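Long-range contacts in periplasmic sugar-binding domain protein (Pseudomonas fluorescens Pf-5, PDB 3H75), which probably binds a carbohydrate in the periplasm, as a two-domain member of the bacterial solute-binding protein 2 family: residues S5-N10 with R38-E43; A28-L33 with W268-L273. All coordinates share one frame; numbering follows the deposited sequence.

Contact 1 of 2, residues S5-N10 with R38-E43; sequences SVVFLN and RILYAE
Five backbone hydrogen bonds zip strand 5-10 to strand 36-41 and the turn after it, in parallel register with Val7 beside Arg38 and Asn10 beside Tyr41. The donors alternate between the strands. Phe8 N reaches Arg38 O at 2.8 Å, nearly along the C=O axis, and Leu40 N reaches Phe8 O just as directly. One rung is less straight: Asn10 N lies 2.9 Å from Leu40 O but above the carbonyl plane, with an N-H...O angle of 138°. Ala42 N, already beyond the strand, still binds Asn10 O at 2.8 Å, again nearly along the C=O axis.

Apolar contacts join Val7, Leu9 and Leu40 on one face, where aliphatic side chains suit the packing under helix 46-58 that Val7 and Leu9 make. Leu9 and Leu40 run side by side, CD2 of Leu9 3.8 Å from CD1 of Leu40, while CG1 of Val7 meets that same CD1 obliquely.

On the other face Asn10, its CG anti to the backbone N (chi1 -166°), lies alongside the Tyr41 ring, amide and ring planes 34° apart. Its CG comes within 3.4 Å of Tyr41 CE1, and its CB makes an off-centre CH-pi contact. The amide suits this buried place because both ends are bonded, OD1 to Gly12 N and ND2 to Trp19 O; an alanine here removes both bonds and would probably loosen the link between the end of strand 5-10 and the start of helix 17-33.

The pair forms the two strands of a beta-alpha-beta unit. Helix 17-33 packs on Phe8, Ile39 and Tyr41, helix 46-58 on Val7 and Leu9, and strand 65-69 continues the sheet beyond strand 5-10.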
loop_
_atom_site.group_PDB
_atom_site.type_symbol
_atom_site.label_atom_id
_atom_site.label_comp_id
_atom_site.label_asym_id
_atom_site.label_seq_id
_atom_site.Cartn_x
_atom_site.Cartn_y
_atom_site.Cartn_z
ATOM N N SER A 5 20.575 -12.150 -6.694
ATOM C CA SER A 5 20.583 -11.000 -5.799
ATOM C C SER A 5 19.611 -9.902 -6.198
ATOM O O SER A 5 19.444 -9.593 -7.378
ATOM C CB SER A 5 21.993 -10.416 -5.725
ATOM O OG SER A 5 22.452 -10.054 -7.015
ATOM N N VAL A 6 18.988 -9.305 -5.190
ATOM C CA VAL A 6 18.028 -8.229 -5.396
ATOM C C VAL A 6 18.257 -7.117 -4.379
ATOM O O VAL A 6 18.518 -7.382 -3.205
ATOM C CB VAL A 6 16.575 -8.736 -5.219
ATOM C CG1 VAL A 6 15.593 -7.589 -5.402
ATOM C CG2 VAL A 6 16.281 -9.852 -6.209
ATOM N N VAL A 7 18.189 -5.875 -4.840
ATOM C CA VAL A 7 18.317 -4.727 -3.956
ATOM C C VAL A 7 16.997 -3.980 -4.082
ATOM O O VAL A 7 16.549 -3.682 -5.193
ATOM C CB VAL A 7 19.471 -3.782 -4.367
ATOM C CG1 VAL A 7 19.391 -2.491 -3.554
ATOM C CG2 VAL A 7 20.812 -4.459 -4.125
ATOM N N PHE A 8 16.355 -3.710 -2.952
ATOM C CA PHE A 8 15.095 -2.981 -2.972
ATOM C C PHE A 8 15.276 -1.635 -2.306
ATOM O O PHE A 8 15.785 -1.554 -1.186
ATOM C CB PHE A 8 13.984 -3.762 -2.249
ATOM C CG PHE A 8 12.703 -2.977 -2.072
ATOM C CD1 PHE A 8 12.089 -2.365 -3.161
ATOM C CD2 PHE A 8 12.113 -2.845 -0.819
ATOM C CE1 PHE A 8 10.909 -1.634 -3.007
ATOM C CE2 PHE A 8 10.928 -2.116 -0.655
ATOM C CZ PHE A 8 10.330 -1.511 -1.749
ATOM N N LEU A 9 14.873 -0.582 -3.006
ATOM C CA LEU A 9 14.955 0.777 -2.477
ATOM C C LEU A 9 13.600 1.101 -1.844
ATOM O O LEU A 9 12.636 1.448 -2.537
ATOM C CB LEU A 9 15.291 1.764 -3.603
ATOM C CG LEU A 9 16.541 1.379 -4.406
ATOM C CD1 LEU A 9 16.820 2.445 -5.460
ATOM C CD2 LEU A 9 17.747 1.224 -3.469
ATOM N N ASN A 10 13.545 0.948 -0.523
ATOM C CA ASN A 10 12.348 1.187 0.281
ATOM C C ASN A 10 12.225 2.699 0.527
ATOM O O ASN A 10 13.146 3.324 1.048
ATOM C CB ASN A 10 12.503 0.433 1.611
ATOM C CG ASN A 10 11.211 0.331 2.380
ATOM O OD1 ASN A 10 10.528 1.327 2.587
ATOM N ND2 ASN A 10 10.868 -0.884 2.815
ATOM N N ARG A 38 18.827 -7.226 -0.257
ATOM C CA ARG A 38 19.320 -6.093 0.503
ATOM C C ARG A 38 18.277 -4.989 0.365
ATOM O O ARG A 38 17.844 -4.664 -0.740
ATOM C CB ARG A 38 20.671 -5.633 -0.042
ATOM C CG ARG A 38 21.777 -6.658 0.158
ATOM C CD ARG A 38 23.098 -6.167 -0.413
ATOM N NE ARG A 38 23.299 -4.752 -0.129
ATOM C CZ ARG A 38 23.220 -4.210 1.083
ATOM N NH1 ARG A 38 22.946 -4.964 2.140
ATOM N NH2 ARG A 38 23.397 -2.908 1.235
ATOM N N ILE A 39 17.861 -4.432 1.495
ATOM C CA ILE A 39 16.866 -3.374 1.501
ATOM C C ILE A 39 17.482 -2.081 2.009
ATOM O O ILE A 39 18.031 -2.036 3.114
ATOM C CB ILE A 39 15.659 -3.743 2.398
ATOM C CG1 ILE A 39 14.950 -4.975 1.832
ATOM C CG2 ILE A 39 14.694 -2.564 2.485
ATOM C CD1 ILE A 39 13.828 -5.503 2.705
ATOM N N LEU A 40 17.401 -1.036 1.191
ATOM C CA LEU A 40 17.935 0.272 1.550
ATOM C C LEU A 40 16.779 1.235 1.795
ATOM O O LEU A 40 15.972 1.482 0.900
ATOM C CB LEU A 40 18.810 0.818 0.421
ATOM C CG LEU A 40 19.960 -0.064 -0.069
ATOM C CD1 LEU A 40 20.705 0.655 -1.188
ATOM C CD2 LEU A 40 20.900 -0.373 1.085
ATOM N N TYR A 41 16.696 1.774 3.008
ATOM C CA TYR A 41 15.640 2.721 3.351
ATOM C C TYR A 41 15.999 4.153 2.967
ATOM O O TYR A 41 17.125 4.596 3.182
ATOM C CB TYR A 41 15.354 2.672 4.858
ATOM C CG TYR A 41 14.503 1.500 5.288
ATOM C CD1 TYR A 41 13.114 1.556 5.192
ATOM C CD2 TYR A 41 15.085 0.335 5.791
ATOM C CE1 TYR A 41 12.322 0.482 5.592
ATOM C CE2 TYR A 41 14.303 -0.745 6.193
ATOM C CZ TYR A 41 12.920 -0.661 6.091
ATOM O OH TYR A 41 12.133 -1.711 6.506
ATOM N N ALA A 42 15.033 4.883 2.418
ATOM C CA ALA A 42 15.265 6.273 2.045
ATOM C C ALA A 42 15.044 7.193 3.239
ATOM O O ALA A 42 15.459 8.346 3.222
ATOM C CB ALA A 42 14.325 6.675 0.920
ATOM N N GLU A 43 14.393 6.665 4.274
ATOM C CA GLU A 43 14.046 7.431 5.469
ATOM C C GLU A 43 13.225 8.650 5.040
ATOM O O GLU A 43 13.438 9.785 5.484
ATOM C CB GLU A 43 15.302 7.833 6.265
ATOM C CG GLU A 43 16.207 6.653 6.667
ATOM C CD GLU A 43 15.558 5.651 7.619
ATOM O OE1 GLU A 43 14.396 5.851 8.029
ATOM O OE2 GLU A 43 16.228 4.651 7.964
#

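Contact 2 of 2, residues A28-L33 with W268-L273; sequences AAARDL and WALVAL
Leu270 and Leu33 carry most of this packing between helices 17-33 and 265-277, with Val271 adding a smaller share. The two short helical segments run in the same general direction, their axes 9.3 Å apart at closest approach and crossing at -30°. Each leucine sends its side chain toward the opposite helix, and the two reach across at different levels.

Leu270 holds CG anti to its carbonyl carbon (chi1 -69°), and an extended second torsion (chi2 179°) carries CD1 on to the alanine surface of the other helix. There CD1 touches CB of Ala29 and CB of Ala30, each at 4.3 Å, and stands 4.2 Å from Ala30 N. Methyl side chains suit these two positions, since they let the longer leucine come close to the helix backbone.

About a turn further on, Leu33 makes the reverse approach. Its CD1 settles over the backbone of Leu270, 3.7 Å from Leu270 O and close to Val271 N, in van der Waals contact. The same methyl lies 4.0 Å from Val271 CG2 and also touches Leu270 CB, so one branch tip serves both residues. Val271 offers that CG2 because it is the branch beside its backbone N.

Around the pair, Phe319 of helix 319-322 packs on Ala29 and Leu33, and Phe335 on Val271. Leu270 also meets Met67 of strand 65-69, and helix 17-33 packs on Phe8 and Ile39, so both helices lie on the same face of the parallel sheet.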
loop_
_atom_site.group_PDB
_atom_site.type_symbol
_atom_site.label_atom_id
_atom_site.label_comp_id
_atom_site.label_asym_id
_atom_site.label_seq_id
_atom_site.Cartn_x
_atom_site.Cartn_y
_atom_site.Cartn_z
ATOM N N ALA A 28 11.083 -12.725 4.422
ATOM C CA ALA A 28 10.601 -14.085 4.616
ATOM C C ALA A 28 10.647 -14.783 3.260
ATOM O O ALA A 28 11.062 -15.935 3.155
ATOM C CB ALA A 28 9.177 -14.069 5.158
ATOM N N ALA A 29 10.230 -14.072 2.217
ATOM C CA ALA A 29 10.234 -14.629 0.869
ATOM C C ALA A 29 11.659 -14.889 0.391
ATOM O O ALA A 29 11.928 -15.917 -0.230
ATOM C CB ALA A 29 9.523 -13.686 -0.092
ATOM N N ALA A 30 12.567 -13.960 0.680
ATOM C CA ALA A 30 13.962 -14.103 0.272
ATOM C C ALA A 30 14.598 -15.338 0.899
ATOM O O ALA A 30 15.332 -16.073 0.235
ATOM C CB ALA A 30 14.757 -12.855 0.658
ATOM N N ARG A 31 14.321 -15.567 2.178
ATOM C CA ARG A 31 14.877 -16.726 2.866
ATOM C C ARG A 31 14.355 -18.032 2.279
ATOM O O ARG A 31 15.119 -18.970 2.049
ATOM C CB ARG A 31 14.544 -16.677 4.362
ATOM C CG ARG A 31 15.289 -15.602 5.139
ATOM C CD ARG A 31 15.121 -15.794 6.642
ATOM N NE ARG A 31 13.752 -15.560 7.094
ATOM C CZ ARG A 31 13.225 -14.356 7.292
ATOM N NH1 ARG A 31 13.952 -13.268 7.080
ATOM N NH2 ARG A 31 11.970 -14.238 7.707
ATOM N N ASP A 32 13.051 -18.084 2.030
ATOM C CA ASP A 32 12.427 -19.283 1.490
ATOM C C ASP A 32 12.815 -19.552 0.037
ATOM O O ASP A 32 12.928 -20.708 -0.375
ATOM C CB ASP A 32 10.903 -19.173 1.613
ATOM C CG ASP A 32 10.198 -20.499 1.389
ATOM O OD1 ASP A 32 10.574 -21.492 2.047
ATOM O OD2 ASP A 32 9.262 -20.550 0.566
ATOM N N LEU A 33 13.036 -18.485 -0.728
ATOM C CA LEU A 33 13.391 -18.600 -2.142
ATOM C C LEU A 33 14.892 -18.702 -2.412
ATOM O O LEU A 33 15.308 -18.916 -3.553
ATOM C CB LEU A 33 12.818 -17.408 -2.914
ATOM C CG LEU A 33 11.291 -17.293 -2.943
ATOM C CD1 LEU A 33 10.885 -15.922 -3.463
ATOM C CD2 LEU A 33 10.713 -18.392 -3.815
ATOM N N TRP A 268 5.550 -11.128 -3.300
ATOM C CA TRP A 268 5.112 -11.693 -4.571
ATOM C C TRP A 268 6.105 -11.288 -5.652
ATOM O O TRP A 268 6.395 -12.057 -6.565
ATOM C CB TRP A 268 3.726 -11.169 -4.943
ATOM C CG TRP A 268 2.683 -11.297 -3.873
ATOM C CD1 TRP A 268 1.641 -10.441 -3.657
ATOM C CD2 TRP A 268 2.550 -12.342 -2.895
ATOM N NE1 TRP A 268 0.869 -10.884 -2.610
ATOM C CE2 TRP A 268 1.403 -12.047 -2.123
ATOM C CE3 TRP A 268 3.288 -13.497 -2.596
ATOM C CZ2 TRP A 268 0.976 -12.863 -1.068
ATOM C CZ3 TRP A 268 2.862 -14.310 -1.547
ATOM C CH2 TRP A 268 1.716 -13.985 -0.796
ATOM N N ALA A 269 6.617 -10.063 -5.550
ATOM C CA ALA A 269 7.583 -9.563 -6.519
ATOM C C ALA A 269 8.828 -10.445 -6.523
ATOM O O ALA A 269 9.388 -10.732 -7.581
ATOM C CB ALA A 269 7.964 -8.117 -6.188
ATOM N N LEU A 270 9.263 -10.880 -5.344
ATOM C CA LEU A 270 10.452 -11.726 -5.273
ATOM C C LEU A 270 10.192 -13.102 -5.878
ATOM O O LEU A 270 11.103 -13.716 -6.438
ATOM C CB LEU A 270 10.954 -11.836 -3.828
ATOM C CG LEU A 270 11.535 -10.513 -3.304
ATOM C CD1 LEU A 270 12.004 -10.665 -1.875
ATOM C CD2 LEU A 270 12.692 -10.073 -4.180
ATOM N N VAL A 271 8.957 -13.588 -5.780
ATOM C CA VAL A 271 8.631 -14.878 -6.383
ATOM C C VAL A 271 8.778 -14.709 -7.893
ATOM O O VAL A 271 9.356 -15.560 -8.573
ATOM C CB VAL A 271 7.178 -15.314 -6.085
ATOM C CG1 VAL A 271 6.833 -16.558 -6.900
ATOM C CG2 VAL A 271 7.012 -15.598 -4.602
ATOM N N ALA A 272 8.254 -13.603 -8.416
ATOM C CA ALA A 272 8.335 -13.327 -9.846
ATOM C C ALA A 272 9.782 -13.164 -10.314
ATOM O O ALA A 272 10.160 -13.685 -11.370
ATOM C CB ALA A 272 7.527 -12.077 -10.189
ATOM N N LEU A 273 10.592 -12.445 -9.541
ATOM C CA LEU A 273 11.987 -12.242 -9.920
ATOM C C LEU A 273 12.758 -13.547 -9.813
ATOM O O LEU A 273 13.630 -13.831 -10.636
ATOM C CB LEU A 273 12.636 -11.164 -9.047
ATOM C CG LEU A 273 12.050 -9.765 -9.259
ATOM C CD1 LEU A 273 12.824 -8.755 -8.427
ATOM C CD2 LEU A 273 12.107 -9.395 -10.733
#

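Contacts 1 and 2 belong to the same lobe, their centres about 14 Å apart, and share the beta-alpha-beta unit whose strands form contact 1 and whose helix 17-33 enters contact 2. They meet directly at Val6, where CG1 lies 4.0 Å from CD2 of Leu270 and CG2 lies 4.3 Å from CD1 of Leu273. Strand 5-10 thus touches helix 265-277 from the sheet, while helix 17-33 packs against it from the side. Contact 1 ties neighbours in sequence order; contact 2 brings in a helix from more than 230 residues later. Such late returns to the N-terminal lobe are consistent with the two-domain fold of periplasmic binding proteins.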